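Local structure of putative esterase/lipase/thioesterase (Silicibacter sp., 2PBL) at residues Ala119-Ala124 / Glu150-Ala155; Pro174-Ser179 / Met186-Ala191. The protein is a putative esterase, lipase or thioesterase with an alpha/beta-hydrolase fold, and probably hydrolyses ester or thioester bonds in a substrate not yet identified. All coordinates share one frame; numbering follows the deposited sequence.

Interaction 1 of 2, residues Ala119-Ala124 / Glu150-Ala155; sequences AVTAAA and EVLPEA
Thr121 and Leu152 bring the two backbones closest, their CA atoms 7.6 Å apart, where a turn of helix 109-126 faces the irregular chain that leads through Pro153 into the short helix 154-157. No hydrogen bond crosses between the segments, and the meeting is made by side chains, with 131 Å² buried in all. Leu152 makes the contact with the valine. Its CG stands anti to the backbone N (chi1 -171°), which sends the isobutyl group toward the helix although the CB itself does not head there, and the CD1 methyl arrives 4.1 Å from Val120 CG1. The two side chains cross at about a right angle, one methyl of the leucine set against a branch of the valine. That same CD1 also lies 3.8 Å from Thr121 OG1, so a single methyl group serves both helix residues.

In this alpha/beta-hydrolase fold, helix 109-126 joins strand 94-99 to strand 131-136, whereas 150-155 follows helix 138-145 and leads on toward strand 160-166; the contact thus ties together two successive connections of the central sheet.

Pro153 occupies the N-cap position of helix 154-157 and brings the CD side of its pyrrolidine ring to the threonine, CD coming 3.5 Å from Thr121 OG1. That oxygen is not without a polar mate. With OG1 beside its own backbone N (chi1 -64°), it is hydrogen-bonded to the carbonyl oxygen of Ser117, one turn earlier in the helix, and its contact with the proline is one of van der Waals packing. Ser117 also reaches the other segment, its OG being hydrogen-bonded to Val151 O, while Leu152 O is paired with Tyr203 OH. Val156 of helix 154-157 packs further along, against Val120, Thr121 and Ala124.

Interaction 2 of 2, residues Pro174-Ser179 / Met186-Ala191; sequences PLLRTS and MDADAA
Leu176 forks over the start of helix 188-193, and its two methyls divide the work. CD2 lies 3.5 Å from Met186 O, and also 3.8 Å from Met186 CB and 4.1 Å from Ala191 CB, bridging the residue that leads into the helix and one in its first turn. CD1 rests on backbone, 3.7 Å from Ala188 CA. The leucine and Met186, a selenomethionine, cross at about a right angle; CG of the leucine is anti to the carbonyl carbon (chi1 -56°), an orientation that carries the fork across to the helix start. Cut back to an alanine, this position would probably leave Met186 CB and Ala191 CB without the methyl they share and open a gap beside Ala188. A lighter touch comes from Met186, whose chain bends at its last torsion (chi3 -70°) and sets CE 4.3 Å from Leu175 CB.

Behind this first shell, each segment is stiffened from within. Asp187 is the N-cap of the helix, its OD1 accepting from Ala190 N at 2.9 Å with an N-H...O angle of 158°, a capping bond that closes the first turn of the helix, on which the leucine rests. Within 174-179, Leu175 O accepts both from Thr178 N and from Thr178 OG1, the latter at 2.8 Å, which closes the turn bearing the leucines.

The N-terminal residues Leu4 and Asp5 lie beside Arg177 and Thr178. Asn181 of helix 181-184 touches Leu176 and its ND2 is hydrogen-bonded to Met186 O, while Phe184 of that helix packs on Leu175. Both segments belong to the long connection from strand 160-166 to strand 206-212, folded back on itself around helix 181-184.

Overall arrangement
Interaction 1 and interaction 2 follow one another along the chain, the first closing before the second opens. Their centres lie 27 Å apart and their nearest atoms about 11 Å, so they do not touch. Strand 160-166 of the central sheet separates them in sequence: 150-155 comes just before it, while 174-179 and 186-191 lie in the connection beyond it, leading to strand 206-212. They illustrate how one alpha/beta-hydrolase sheet is elaborated in two ways: 119-124 / 150-155 packs a long connecting helix against a neighbouring connection, whereas 174-179 / 186-191 folds a single excursion upon itself, farther from the centre of the chain.

Interaction 1 of 2, residues Ala119-Ala124 / Glu150-Ala155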
# COMPACT_ATOMS: atom_id res chain seq x y z
N ALA A 119 -11.39 2.05 -5.59
CA ALA A 119 -10.52 3.22 -5.67
C ALA A 119 -9.59 3.19 -6.87
O ALA A 119 -9.50 4.19 -7.57
CB ALA A 119 -9.68 3.35 -4.38
N VAL A 120 -8.92 2.06 -7.10
CA VAL A 120 -7.98 1.90 -8.23
C VAL A 120 -8.78 2.11 -9.50
O VAL A 120 -8.35 2.84 -10.38
CB VAL A 120 -7.30 0.50 -8.21
CG1 VAL A 120 -6.49 0.25 -9.45
CG2 VAL A 120 -6.40 0.30 -6.93
N THR A 121 -9.97 1.48 -9.56
CA THR A 121 -10.86 1.58 -10.72
C THR A 121 -11.22 3.03 -11.03
O THR A 121 -11.11 3.42 -12.18
CB THR A 121 -12.14 0.74 -10.55
OG1 THR A 121 -11.76 -0.64 -10.48
CG2 THR A 121 -13.12 0.94 -11.71
N ALA A 122 -11.62 3.80 -10.02
CA ALA A 122 -11.91 5.23 -10.19
C ALA A 122 -10.70 6.05 -10.61
O ALA A 122 -10.76 6.86 -11.55
CB ALA A 122 -12.50 5.76 -8.91
N ALA A 123 -9.56 5.83 -9.95
CA ALA A 123 -8.36 6.55 -10.35
C ALA A 123 -7.98 6.23 -11.81
O ALA A 123 -7.54 7.11 -12.54
CB ALA A 123 -7.21 6.26 -9.40
N ALA A 124 -8.18 4.97 -12.23
CA ALA A 124 -7.86 4.50 -13.59
C ALA A 124 -8.75 5.14 -14.67
O ALA A 124 -8.40 5.10 -15.84
CB ALA A 124 -7.96 3.01 -13.67
N GLU A 150 -10.62 -11.76 -9.77
CA GLU A 150 -11.95 -11.78 -9.16
C GLU A 150 -12.21 -10.52 -8.36
O GLU A 150 -13.34 -10.21 -8.01
CB GLU A 150 -12.04 -13.04 -8.28
CG GLU A 150 -13.40 -13.41 -7.85
CD GLU A 150 -13.44 -14.73 -7.11
OE1 GLU A 150 -13.30 -15.78 -7.78
OE2 GLU A 150 -13.72 -14.75 -5.88
N VAL A 151 -11.14 -9.80 -8.04
CA VAL A 151 -11.24 -8.57 -7.27
C VAL A 151 -11.30 -7.29 -8.12
O VAL A 151 -12.19 -6.46 -7.92
CB VAL A 151 -10.12 -8.50 -6.21
CG1 VAL A 151 -10.14 -7.21 -5.43
CG2 VAL A 151 -10.24 -9.71 -5.24
N LEU A 152 -10.36 -7.12 -9.04
CA LEU A 152 -10.26 -5.90 -9.88
C LEU A 152 -10.75 -6.19 -11.32
O LEU A 152 -10.48 -7.25 -11.82
CB LEU A 152 -8.79 -5.46 -9.88
CG LEU A 152 -8.47 -4.11 -10.50
CD1 LEU A 152 -8.91 -3.03 -9.59
CD2 LEU A 152 -6.98 -4.02 -10.72
N PRO A 153 -11.52 -5.28 -11.95
CA PRO A 153 -11.99 -5.52 -13.31
C PRO A 153 -10.85 -5.75 -14.30
O PRO A 153 -9.79 -5.15 -14.14
CB PRO A 153 -12.77 -4.23 -13.69
CG PRO A 153 -13.14 -3.62 -12.40
CD PRO A 153 -12.05 -4.01 -11.42
N GLU A 154 -11.07 -6.65 -15.25
CA GLU A 154 -10.10 -6.96 -16.33
C GLU A 154 -9.53 -5.68 -16.98
O GLU A 154 -8.32 -5.55 -17.22
CB GLU A 154 -10.81 -7.79 -17.40
CG GLU A 154 -9.99 -8.15 -18.60
CD GLU A 154 -9.05 -9.28 -18.32
OE1 GLU A 154 -7.81 -9.03 -18.24
OE2 GLU A 154 -9.57 -10.41 -18.15
N ALA A 155 -10.42 -4.75 -17.32
CA ALA A 155 -10.01 -3.51 -17.97
C ALA A 155 -8.95 -2.69 -17.19
O ALA A 155 -8.17 -1.92 -17.78
CB ALA A 155 -11.22 -2.61 -18.23

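Interaction 2 of 2, residues Pro174-Ser179 / Met186-Ala191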
# COMPACT_ATOMS: atom_id res chain seq x y z
N PRO A 174 -1.24 -15.84 10.73
CA PRO A 174 -0.64 -15.57 12.04
C PRO A 174 -1.28 -14.41 12.79
O PRO A 174 -1.10 -14.30 14.00
CB PRO A 174 0.83 -15.25 11.70
CG PRO A 174 1.02 -15.68 10.31
CD PRO A 174 -0.29 -15.59 9.63
N LEU A 175 -2.04 -13.54 12.10
CA LEU A 175 -2.72 -12.45 12.78
C LEU A 175 -3.86 -12.91 13.67
O LEU A 175 -4.30 -12.14 14.52
CB LEU A 175 -3.24 -11.39 11.80
CG LEU A 175 -2.19 -10.79 10.89
CD1 LEU A 175 -2.88 -9.78 10.02
CD2 LEU A 175 -1.09 -10.13 11.73
N LEU A 176 -4.31 -14.16 13.47
CA LEU A 176 -5.34 -14.78 14.30
C LEU A 176 -4.79 -14.98 15.71
O LEU A 176 -5.54 -15.11 16.67
CB LEU A 176 -5.78 -16.12 13.72
CG LEU A 176 -6.27 -16.11 12.26
CD1 LEU A 176 -6.80 -17.48 11.90
CD2 LEU A 176 -7.31 -15.04 11.99
N ARG A 177 -3.47 -14.98 15.81
CA ARG A 177 -2.78 -15.08 17.08
C ARG A 177 -2.27 -13.73 17.58
O ARG A 177 -1.30 -13.67 18.32
CB ARG A 177 -1.69 -16.14 16.95
CG ARG A 177 -2.22 -17.48 16.50
CD ARG A 177 -1.31 -18.59 16.96
NE ARG A 177 0.02 -18.48 16.36
CZ ARG A 177 1.18 -18.72 16.98
NH1 ARG A 177 1.26 -18.99 18.29
NH2 ARG A 177 2.30 -18.60 16.29
N THR A 178 -2.95 -12.64 17.21
CA THR A 178 -2.66 -11.30 17.70
C THR A 178 -3.95 -10.63 18.21
O THR A 178 -5.06 -10.90 17.72
CB THR A 178 -2.04 -10.36 16.62
OG1 THR A 178 -3.06 -9.96 15.67
CG2 THR A 178 -0.84 -11.03 15.91
N SER A 179 -3.81 -9.74 19.18
CA SER A 179 -4.93 -9.00 19.71
C SER A 179 -5.62 -8.14 18.66
O SER A 179 -6.77 -7.74 18.84
CB SER A 179 -4.46 -8.11 20.85
OG SER A 179 -3.79 -8.88 21.84
N MSE A 186 -11.46 -12.22 12.08
CA MSE A 186 -11.30 -13.27 11.09
C MSE A 186 -11.20 -14.64 11.71
O MSE A 186 -10.66 -14.79 12.82
CB MSE A 186 -10.03 -13.06 10.31
CG MSE A 186 -10.05 -11.84 9.43
SE MSE A 186 -8.39 -11.81 8.36
CE MSE A 186 -7.00 -11.40 9.74
N ASP A 187 -11.75 -15.64 11.02
CA ASP A 187 -11.52 -17.04 11.34
C ASP A 187 -10.49 -17.55 10.35
O ASP A 187 -10.09 -16.81 9.45
CB ASP A 187 -12.81 -17.92 11.34
CG ASP A 187 -13.53 -17.98 10.01
OD1 ASP A 187 -12.94 -17.83 8.92
OD2 ASP A 187 -14.74 -18.26 10.05
N ALA A 188 -10.07 -18.80 10.47
CA ALA A 188 -9.03 -19.30 9.59
C ALA A 188 -9.33 -19.17 8.09
O ALA A 188 -8.47 -18.72 7.32
CB ALA A 188 -8.72 -20.74 9.91
N ASP A 189 -10.53 -19.57 7.68
CA ASP A 189 -10.91 -19.47 6.26
C ASP A 189 -10.94 -18.02 5.75
O ASP A 189 -10.60 -17.79 4.58
CB ASP A 189 -12.28 -20.13 6.01
CG ASP A 189 -12.22 -21.63 6.13
OD1 ASP A 189 -11.16 -22.24 5.88
OD2 ASP A 189 -13.26 -22.22 6.44
N ALA A 190 -11.35 -17.08 6.60
CA ALA A 190 -11.35 -15.68 6.23
C ALA A 190 -9.90 -15.16 6.04
O ALA A 190 -9.62 -14.41 5.11
CB ALA A 190 -12.09 -14.85 7.25
N ALA A 191 -8.98 -15.58 6.91
CA ALA A 191 -7.57 -15.17 6.81
C ALA A 191 -6.95 -15.71 5.53
O ALA A 191 -6.27 -14.97 4.78
CB ALA A 191 -6.81 -15.65 8.00